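Local structure of endonuclease MutS2 (Deinococcus radiodurans, 4OD6) at residues Leu28-Ala33 against Tyr61-Asn67; Thr41-His47 against Gly82-Val88. The protein probably senses collided ribosomes and splits them into subunits by ATP hydrolysis, and is an endonuclease of the MutS2 subfamily, represented here by its Smr domain. The contacts are given in a common frame with arbitrary orientation. Where two conformers were deposited one is given. Numbering follows the deposited sequence.

Contact 1. Residues Leu28-Ala33 against Tyr61-Asn67; sequences LRAAIA and YLKTDKN
Ile32 lays its CG2 methyl against Asn67 CB at 3.5 Å and its CD1 against Leu62 CD2 at 3.6 Å, so one m,t side chain reaches both Leu62 of helix 53-62 and Asn67 in the loop after it. Residues 28-33 are regular alpha helix (phi/psi near -63/-43) within helix 21-38. Tyr61 and Leu62 are helical, Thr64 turns to -120/4, Asp65 is extended at -65/129, and the chain reaches Asn67 at -99/-6. The CA register is Arg29 to Asp65, 7.6 Å, and Ile32 to Asn67, 6.8 Å. One turn before Ile32, Leu28 (t,p) places CD2 4.0 Å from Tyr61 CD2 and 3.9 Å from Leu62 CD2. This apolar seam continues onto the sheet, where Leu28 touches Val45 and Leu62 touches Val86.

The outer edge is polar. Arg29, extended t,t,t to its last torsion, donates from NH1 to Tyr61 OH (3.0 Å, 159°), and Tyr61 OH makes a weak 2.6 Å bond to Asp65 OD2, although the modelled hydroxyl lies too near the arginine side chain for its place to be certain. Asp65 (chi1 t) accepts from Asn67 N at OD1, 2.8 Å, forming an Asx turn. A water donates to Arg29 O (3.0 Å) and Asp65 OD2 (2.7 Å) and accepts from Asn67 ND2 (3.1 Å); Asn67 OD1 also accepts a hydrogen bond from Arg36 NH1. The contact joins two helices of the alpha/beta Smr fold. With Arg29 NH1 4.1 Å from Asp65 OD2, beyond a salt bridge, the polar connection rests most securely on the water.

Contact 2. Residues Thr41-His47 against Gly82-Val88; sequences TPLRVVH and GVTIVNV
This antiparallel pairing of strands 43-46 and 83-88 forms the centre of the four-stranded mixed sheet of the alpha/beta Smr domain; the strand axes approach to 4.7 Å, with 155° between their N-to-C directions. Thr41 (chi1 t) begins the pairing with its side chain, OG1 accepting from Val88 N at 2.9 Å and 172°. A cis peptide leads into Pro42, whose CB lies 4.0 Å from Ile85 CG2. Leu43 and Val86 then make a hydrogen-bonded pair, N to O and O to N both 2.9 Å, with CA atoms 5.0 Å apart. Leu43 CG also meets Val88 CG2 at 4.1 Å, on the face covered by helix 21-38.

Arg44 faces the other way, in a non-hydrogen-bonded pair with Ile85, its CG 3.6 Å from Ile85 CD1. Its guanidinium has Val83 CG1 over one face and holds Glu13 in a salt bridge and Gln78 O in a hydrogen bond. Val45 repeats the two-bond pattern with Thr84, again 2.9 Å each way between N and O, and packs CG2 3.8 Å from Val86 CG2. Val46 and Val83 form the next non-hydrogen-bonded pair, CA atoms 4.6 Å apart. At His47 the backbone leaves the strand (-105/-15): its N makes a weak 3.2 Å bond to Gly82 O, while the p rotamer of chi1 brings NE2 into a 2.8 Å hydrogen bond with Thr84 OG1.

The centres of contacts 1 and 2 lie about 11 Å apart, and the two touch directly: Leu28 CD1 is 3.6 Å from Val45 CG2, and Leu62 CD1 is 3.9 Å from Val86 CG2. Their segments alternate along the chain: helix 21-38, strand 43-46, helix 53-62 with its following loop, then strand 83-88. Contact 2 supplies the two inner strands of the sheet, flanked by strands 13-15 and 68-73; contact 1 joins the helices lying against the face that carries Val45, Thr84 and Val86. Helix pairing and strand pairing thus share one hydrophobic layer, uniting distant parts of the sequence in a single compact Smr domain.

Contact 1. Residues Leu28-Ala33 against Tyr61-Asn67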
loop_
_atom_site.group_PDB
_atom_site.type_symbol
_atom_site.label_atom_id
_atom_site.label_comp_id
_atom_site.label_asym_id
_atom_site.label_seq_id
_atom_site.Cartn_x
_atom_site.Cartn_y
_atom_site.Cartn_z
ATOM N N LEU A 28 4.920 -4.746 2.183
ATOM C CA LEU A 28 4.616 -3.333 2.060
ATOM C C LEU A 28 5.766 -2.479 2.604
ATOM O O LEU A 28 6.178 -1.518 1.981
ATOM C CB LEU A 28 3.300 -3.009 2.774
ATOM C CG LEU A 28 2.888 -1.537 2.782
ATOM C CD1 LEU A 28 2.792 -0.983 1.366
ATOM C CD2 LEU A 28 1.561 -1.362 3.514
ATOM N N ARG A 29 6.297 -2.869 3.747
ATOM C CA ARG A 29 7.393 -2.133 4.366
ATOM C C ARG A 29 8.618 -2.127 3.440
ATOM O O ARG A 29 9.236 -1.102 3.265
ATOM C CB ARG A 29 7.711 -2.769 5.726
ATOM C CG ARG A 29 8.882 -2.150 6.441
ATOM C CD ARG A 29 8.986 -2.760 7.819
ATOM N NE ARG A 29 10.046 -2.173 8.590
ATOM C CZ ARG A 29 10.061 -0.936 9.010
ATOM N NH1 ARG A 29 9.012 -0.138 8.822
ATOM N NH2 ARG A 29 11.093 -0.524 9.720
ATOM N N ALA A 30 8.954 -3.274 2.845
ATOM C CA ALA A 30 10.078 -3.373 1.892
ATOM C C ALA A 30 9.835 -2.538 0.654
ATOM O O ALA A 30 10.709 -1.894 0.162
ATOM C CB ALA A 30 10.297 -4.844 1.514
ATOM N N ALA A 31 8.614 -2.573 0.143
ATOM C CA ALA A 31 8.277 -1.819 -1.062
ATOM C C ALA A 31 8.390 -0.346 -0.832
ATOM O O ALA A 31 8.813 0.379 -1.705
ATOM C CB ALA A 31 6.894 -2.189 -1.574
ATOM N N ILE A 32 7.930 0.128 0.314
ATOM C CA ILE A 32 7.994 1.539 0.640
ATOM C C ILE A 32 9.434 1.979 0.807
ATOM O O ILE A 32 9.802 3.014 0.329
ATOM C CB ILE A 32 7.159 1.864 1.896
ATOM C CG1 ILE A 32 5.687 1.662 1.582
ATOM C CG2 ILE A 32 7.430 3.274 2.391
ATOM C CD1 ILE A 32 4.775 1.748 2.791
ATOM N N ALA A 33 10.249 1.175 1.459
ATOM C CA ALA A 33 11.668 1.515 1.658
ATOM C C ALA A 33 12.348 1.616 0.294
ATOM O O ALA A 33 13.137 2.488 0.040
ATOM C CB ALA A 33 12.353 0.466 2.546
ATOM N N TYR A 61 -0.687 -0.091 9.840
ATOM C CA TYR A 61 0.766 -0.059 9.740
ATOM C C TYR A 61 1.245 1.252 9.108
ATOM O O TYR A 61 2.234 1.837 9.544
ATOM C CB TYR A 61 1.283 -1.266 8.929
ATOM C CG TYR A 61 2.708 -1.095 8.441
ATOM C CD1 TYR A 61 3.784 -1.404 9.257
ATOM C CD2 TYR A 61 2.967 -0.551 7.192
ATOM C CE1 TYR A 61 5.082 -1.217 8.827
ATOM C CE2 TYR A 61 4.259 -0.361 6.751
ATOM C CZ TYR A 61 5.312 -0.694 7.572
ATOM O OH TYR A 61 6.601 -0.504 7.137
ATOM N N LEU A 62 0.552 1.687 8.063
ATOM C CA LEU A 62 1.016 2.814 7.244
ATOM C C LEU A 62 1.045 4.105 8.200
ATOM O O LEU A 62 1.807 5.043 7.871
ATOM C CB LEU A 62 0.075 3.094 6.119
ATOM C CG LEU A 62 0.299 2.167 4.936
ATOM C CD1 LEU A 62 -0.852 2.193 3.942
ATOM C CD2 LEU A 62 1.636 2.482 4.289
ATOM N N LYS A 63 0.179 4.287 9.261
ATOM C CA LYS A 63 0.042 5.492 10.037
ATOM C C LYS A 63 1.359 5.794 10.669
ATOM O O LYS A 63 1.635 6.864 11.143
ATOM C CB LYS A 63 -1.033 5.328 11.142
ATOM C CG LYS A 63 -2.499 5.173 10.696
ATOM C CD LYS A 63 -3.326 4.129 11.462
ATOM C CE LYS A 63 -4.784 3.947 10.960
ATOM N NZ LYS A 63 -5.589 2.776 11.494
ATOM N N THR A 64 2.189 4.756 10.853
ATOM C CA THR A 64 3.524 4.991 11.507
ATOM C C THR A 64 4.817 4.653 10.715
ATOM O O THR A 64 5.924 4.743 11.236
ATOM C CB THR A 64 3.655 4.298 12.888
ATOM O OG1 THR A 64 3.508 2.880 12.737
ATOM C CG2 THR A 64 2.623 4.838 13.873
ATOM N N ASP A 65 4.676 4.257 9.464
ATOM C CA ASP A 65 5.808 3.904 8.646
ATOM C C ASP A 65 6.655 5.264 8.466
ATOM O O ASP A 65 6.095 6.249 7.978
ATOM C CB ASP A 65 5.404 3.298 7.306
ATOM C CG ASP A 65 6.611 3.001 6.367
ATOM O OD1 ASP A 65 7.352 3.901 6.028
ATOM O OD2 ASP A 65 6.762 1.835 5.960
ATOM N N LYS A 66 7.953 5.286 8.729
ATOM C CA LYS A 66 8.745 6.538 8.713
ATOM C C LYS A 66 8.843 7.227 7.346
ATOM O O LYS A 66 9.265 8.358 7.219
ATOM C CB LYS A 66 10.166 6.272 9.236
ATOM C CG LYS A 66 11.014 5.407 8.324
ATOM C CD LYS A 66 12.372 5.074 8.923
ATOM C CE LYS A 66 13.368 4.659 7.858
ATOM N NZ LYS A 66 13.563 5.722 6.834
ATOM N N ASN A 67 8.550 6.456 6.319
ATOM C CA ASN A 67 8.791 6.802 4.913
ATOM C C ASN A 67 7.553 7.337 4.196
ATOM O O ASN A 67 7.625 7.762 3.044
ATOM C CB ASN A 67 9.309 5.584 4.144
ATOM C CG ASN A 67 10.731 5.218 4.513
ATOM O OD1 ASN A 67 11.575 6.086 4.726
ATOM N ND2 ASN A 67 11.003 3.922 4.592
HETATM O O HOH W 1 9.233 1.439 4.847
#

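Contact 2. Residues Thr41-His47 against Gly82-Val88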
loop_
_atom_site.group_PDB
_atom_site.type_symbol
_atom_site.label_atom_id
_atom_site.label_comp_id
_atom_site.label_asym_id
_atom_site.label_seq_id
_atom_site.Cartn_x
_atom_site.Cartn_y
_atom_site.Cartn_z
ATOM N N THR A 41 7.212 7.594 -6.257
ATOM C CA THR A 41 5.886 7.723 -5.644
ATOM C C THR A 41 4.868 8.115 -6.711
ATOM O O THR A 41 5.255 8.721 -7.708
ATOM C CB THR A 41 5.912 8.798 -4.537
ATOM O OG1 THR A 41 4.699 8.753 -3.778
ATOM C CG2 THR A 41 6.091 10.191 -5.138
ATOM N N PRO A 42 3.574 7.846 -6.529
ATOM C CA PRO A 42 2.973 7.017 -5.473
ATOM C C PRO A 42 3.041 5.542 -5.746
ATOM O O PRO A 42 3.287 5.131 -6.877
ATOM C CB PRO A 42 1.517 7.446 -5.500
ATOM C CG PRO A 42 1.269 7.727 -6.938
ATOM C CD PRO A 42 2.532 8.290 -7.485
ATOM N N LEU A 43 2.800 4.770 -4.696
ATOM C CA LEU A 43 2.606 3.321 -4.794
ATOM C C LEU A 43 1.156 2.937 -4.730
ATOM O O LEU A 43 0.424 3.478 -3.952
ATOM C CB LEU A 43 3.300 2.597 -3.666
ATOM C CG LEU A 43 4.744 2.902 -3.478
ATOM C CD1 LEU A 43 5.287 1.947 -2.444
ATOM C CD2 LEU A 43 5.544 2.844 -4.761
ATOM N N ARG A 44 0.766 1.957 -5.537
ATOM C CA ARG A 44 -0.568 1.378 -5.505
ATOM C C ARG A 44 -0.480 0.001 -4.839
ATOM O O ARG A 44 0.137 -0.921 -5.361
ATOM C CB ARG A 44 -1.190 1.202 -6.899
ATOM C CG ARG A 44 -1.791 2.440 -7.469
ATOM C CD ARG A 44 -2.292 2.213 -8.887
ATOM N NE ARG A 44 -3.200 1.090 -9.078
ATOM C CZ ARG A 44 -4.518 1.132 -8.968
ATOM N NH1 ARG A 44 -5.126 2.231 -8.637
ATOM N NH2 ARG A 44 -5.184 0.032 -9.189
ATOM N N VAL A 45 -1.108 -0.108 -3.686
ATOM C CA VAL A 45 -1.097 -1.329 -2.895
ATOM C C VAL A 45 -2.416 -2.040 -3.117
ATOM O O VAL A 45 -3.449 -1.660 -2.617
ATOM C CB VAL A 45 -0.882 -1.016 -1.404
ATOM C CG1 VAL A 45 -0.799 -2.291 -0.581
ATOM C CG2 VAL A 45 0.363 -0.177 -1.216
ATOM N N VAL A 46 -2.319 -3.116 -3.884
ATOM C CA VAL A 46 -3.451 -3.942 -4.272
ATOM C C VAL A 46 -3.649 -5.053 -3.256
ATOM O O VAL A 46 -3.060 -6.114 -3.368
ATOM C CB VAL A 46 -3.280 -4.484 -5.726
ATOM C CG1 VAL A 46 -4.553 -5.194 -6.168
ATOM C CG2 VAL A 46 -2.917 -3.324 -6.650
ATOM N N HIS A 47 -4.510 -4.782 -2.265
ATOM C CA HIS A 47 -4.789 -5.750 -1.205
ATOM C C HIS A 47 -6.133 -6.442 -1.310
ATOM O O HIS A 47 -6.341 -7.392 -0.650
ATOM C CB HIS A 47 -4.631 -5.146 0.202
ATOM C CG HIS A 47 -5.270 -3.805 0.358
ATOM N ND1 HIS A 47 -6.631 -3.608 0.221
ATOM C CD2 HIS A 47 -4.729 -2.583 0.538
ATOM C CE1 HIS A 47 -6.887 -2.323 0.354
ATOM N NE2 HIS A 47 -5.750 -1.679 0.532
ATOM N N GLY A 82 -10.252 -1.516 -2.407
ATOM C CA GLY A 82 -9.372 -2.652 -2.551
ATOM C C GLY A 82 -7.927 -2.275 -2.879
ATOM O O GLY A 82 -7.088 -3.104 -2.969
ATOM N N VAL A 83 -7.711 -0.989 -3.064
ATOM C CA VAL A 83 -6.383 -0.471 -3.338
ATOM C C VAL A 83 -6.113 0.723 -2.430
ATOM O O VAL A 83 -6.921 1.633 -2.290
ATOM C CB VAL A 83 -6.246 -0.049 -4.805
ATOM C CG1 VAL A 83 -4.860 0.520 -5.086
ATOM C CG2 VAL A 83 -6.606 -1.201 -5.743
ATOM N N THR A 84 -4.947 0.721 -1.829
ATOM C CA THR A 84 -4.491 1.857 -1.025
ATOM C C THR A 84 -3.352 2.570 -1.766
ATOM O O THR A 84 -2.401 1.973 -2.169
ATOM C CB THR A 84 -3.996 1.442 0.403
ATOM O OG1 THR A 84 -5.091 0.935 1.164
ATOM C CG2 THR A 84 -3.432 2.606 1.156
ATOM N N ILE A 85 -3.489 3.865 -1.932
ATOM C CA ILE A 85 -2.467 4.710 -2.535
ATOM C C ILE A 85 -1.555 5.195 -1.441
ATOM O O ILE A 85 -2.028 5.730 -0.434
ATOM C CB ILE A 85 -3.099 5.951 -3.224
ATOM C CG1 ILE A 85 -4.183 5.530 -4.234
ATOM C CG2 ILE A 85 -2.070 6.802 -3.933
ATOM C CD1 ILE A 85 -3.670 4.632 -5.318
ATOM N N VAL A 86 -0.266 4.999 -1.632
ATOM C CA VAL A 86 0.721 5.438 -0.667
ATOM C C VAL A 86 1.592 6.514 -1.325
ATOM O O VAL A 86 2.266 6.278 -2.313
ATOM C CB VAL A 86 1.586 4.258 -0.167
ATOM C CG1 VAL A 86 2.621 4.757 0.831
ATOM C CG2 VAL A 86 0.704 3.167 0.475
ATOM N N ASN A 87 1.554 7.712 -0.747
ATOM C CA ASN A 87 2.444 8.823 -1.106
ATOM C C ASN A 87 3.666 8.744 -0.226
ATOM O O ASN A 87 3.575 8.834 0.977
ATOM C CB ASN A 87 1.720 10.146 -0.951
ATOM C CG ASN A 87 0.481 10.194 -1.807
ATOM O OD1 ASN A 87 0.564 10.039 -3.012
ATOM N ND2 ASN A 87 -0.676 10.352 -1.176
ATOM N N VAL A 88 4.796 8.507 -0.868
ATOM C CA VAL A 88 6.069 8.258 -0.222
ATOM C C VAL A 88 6.871 9.551 -0.129
ATOM O O VAL A 88 6.890 10.355 -1.038
ATOM C CB VAL A 88 6.872 7.187 -1.008
ATOM C CG1 VAL A 88 8.233 6.946 -0.375
ATOM C CG2 VAL A 88 6.098 5.896 -1.099
HETATM O O HOH W 2 2.898 10.786 -4.182
#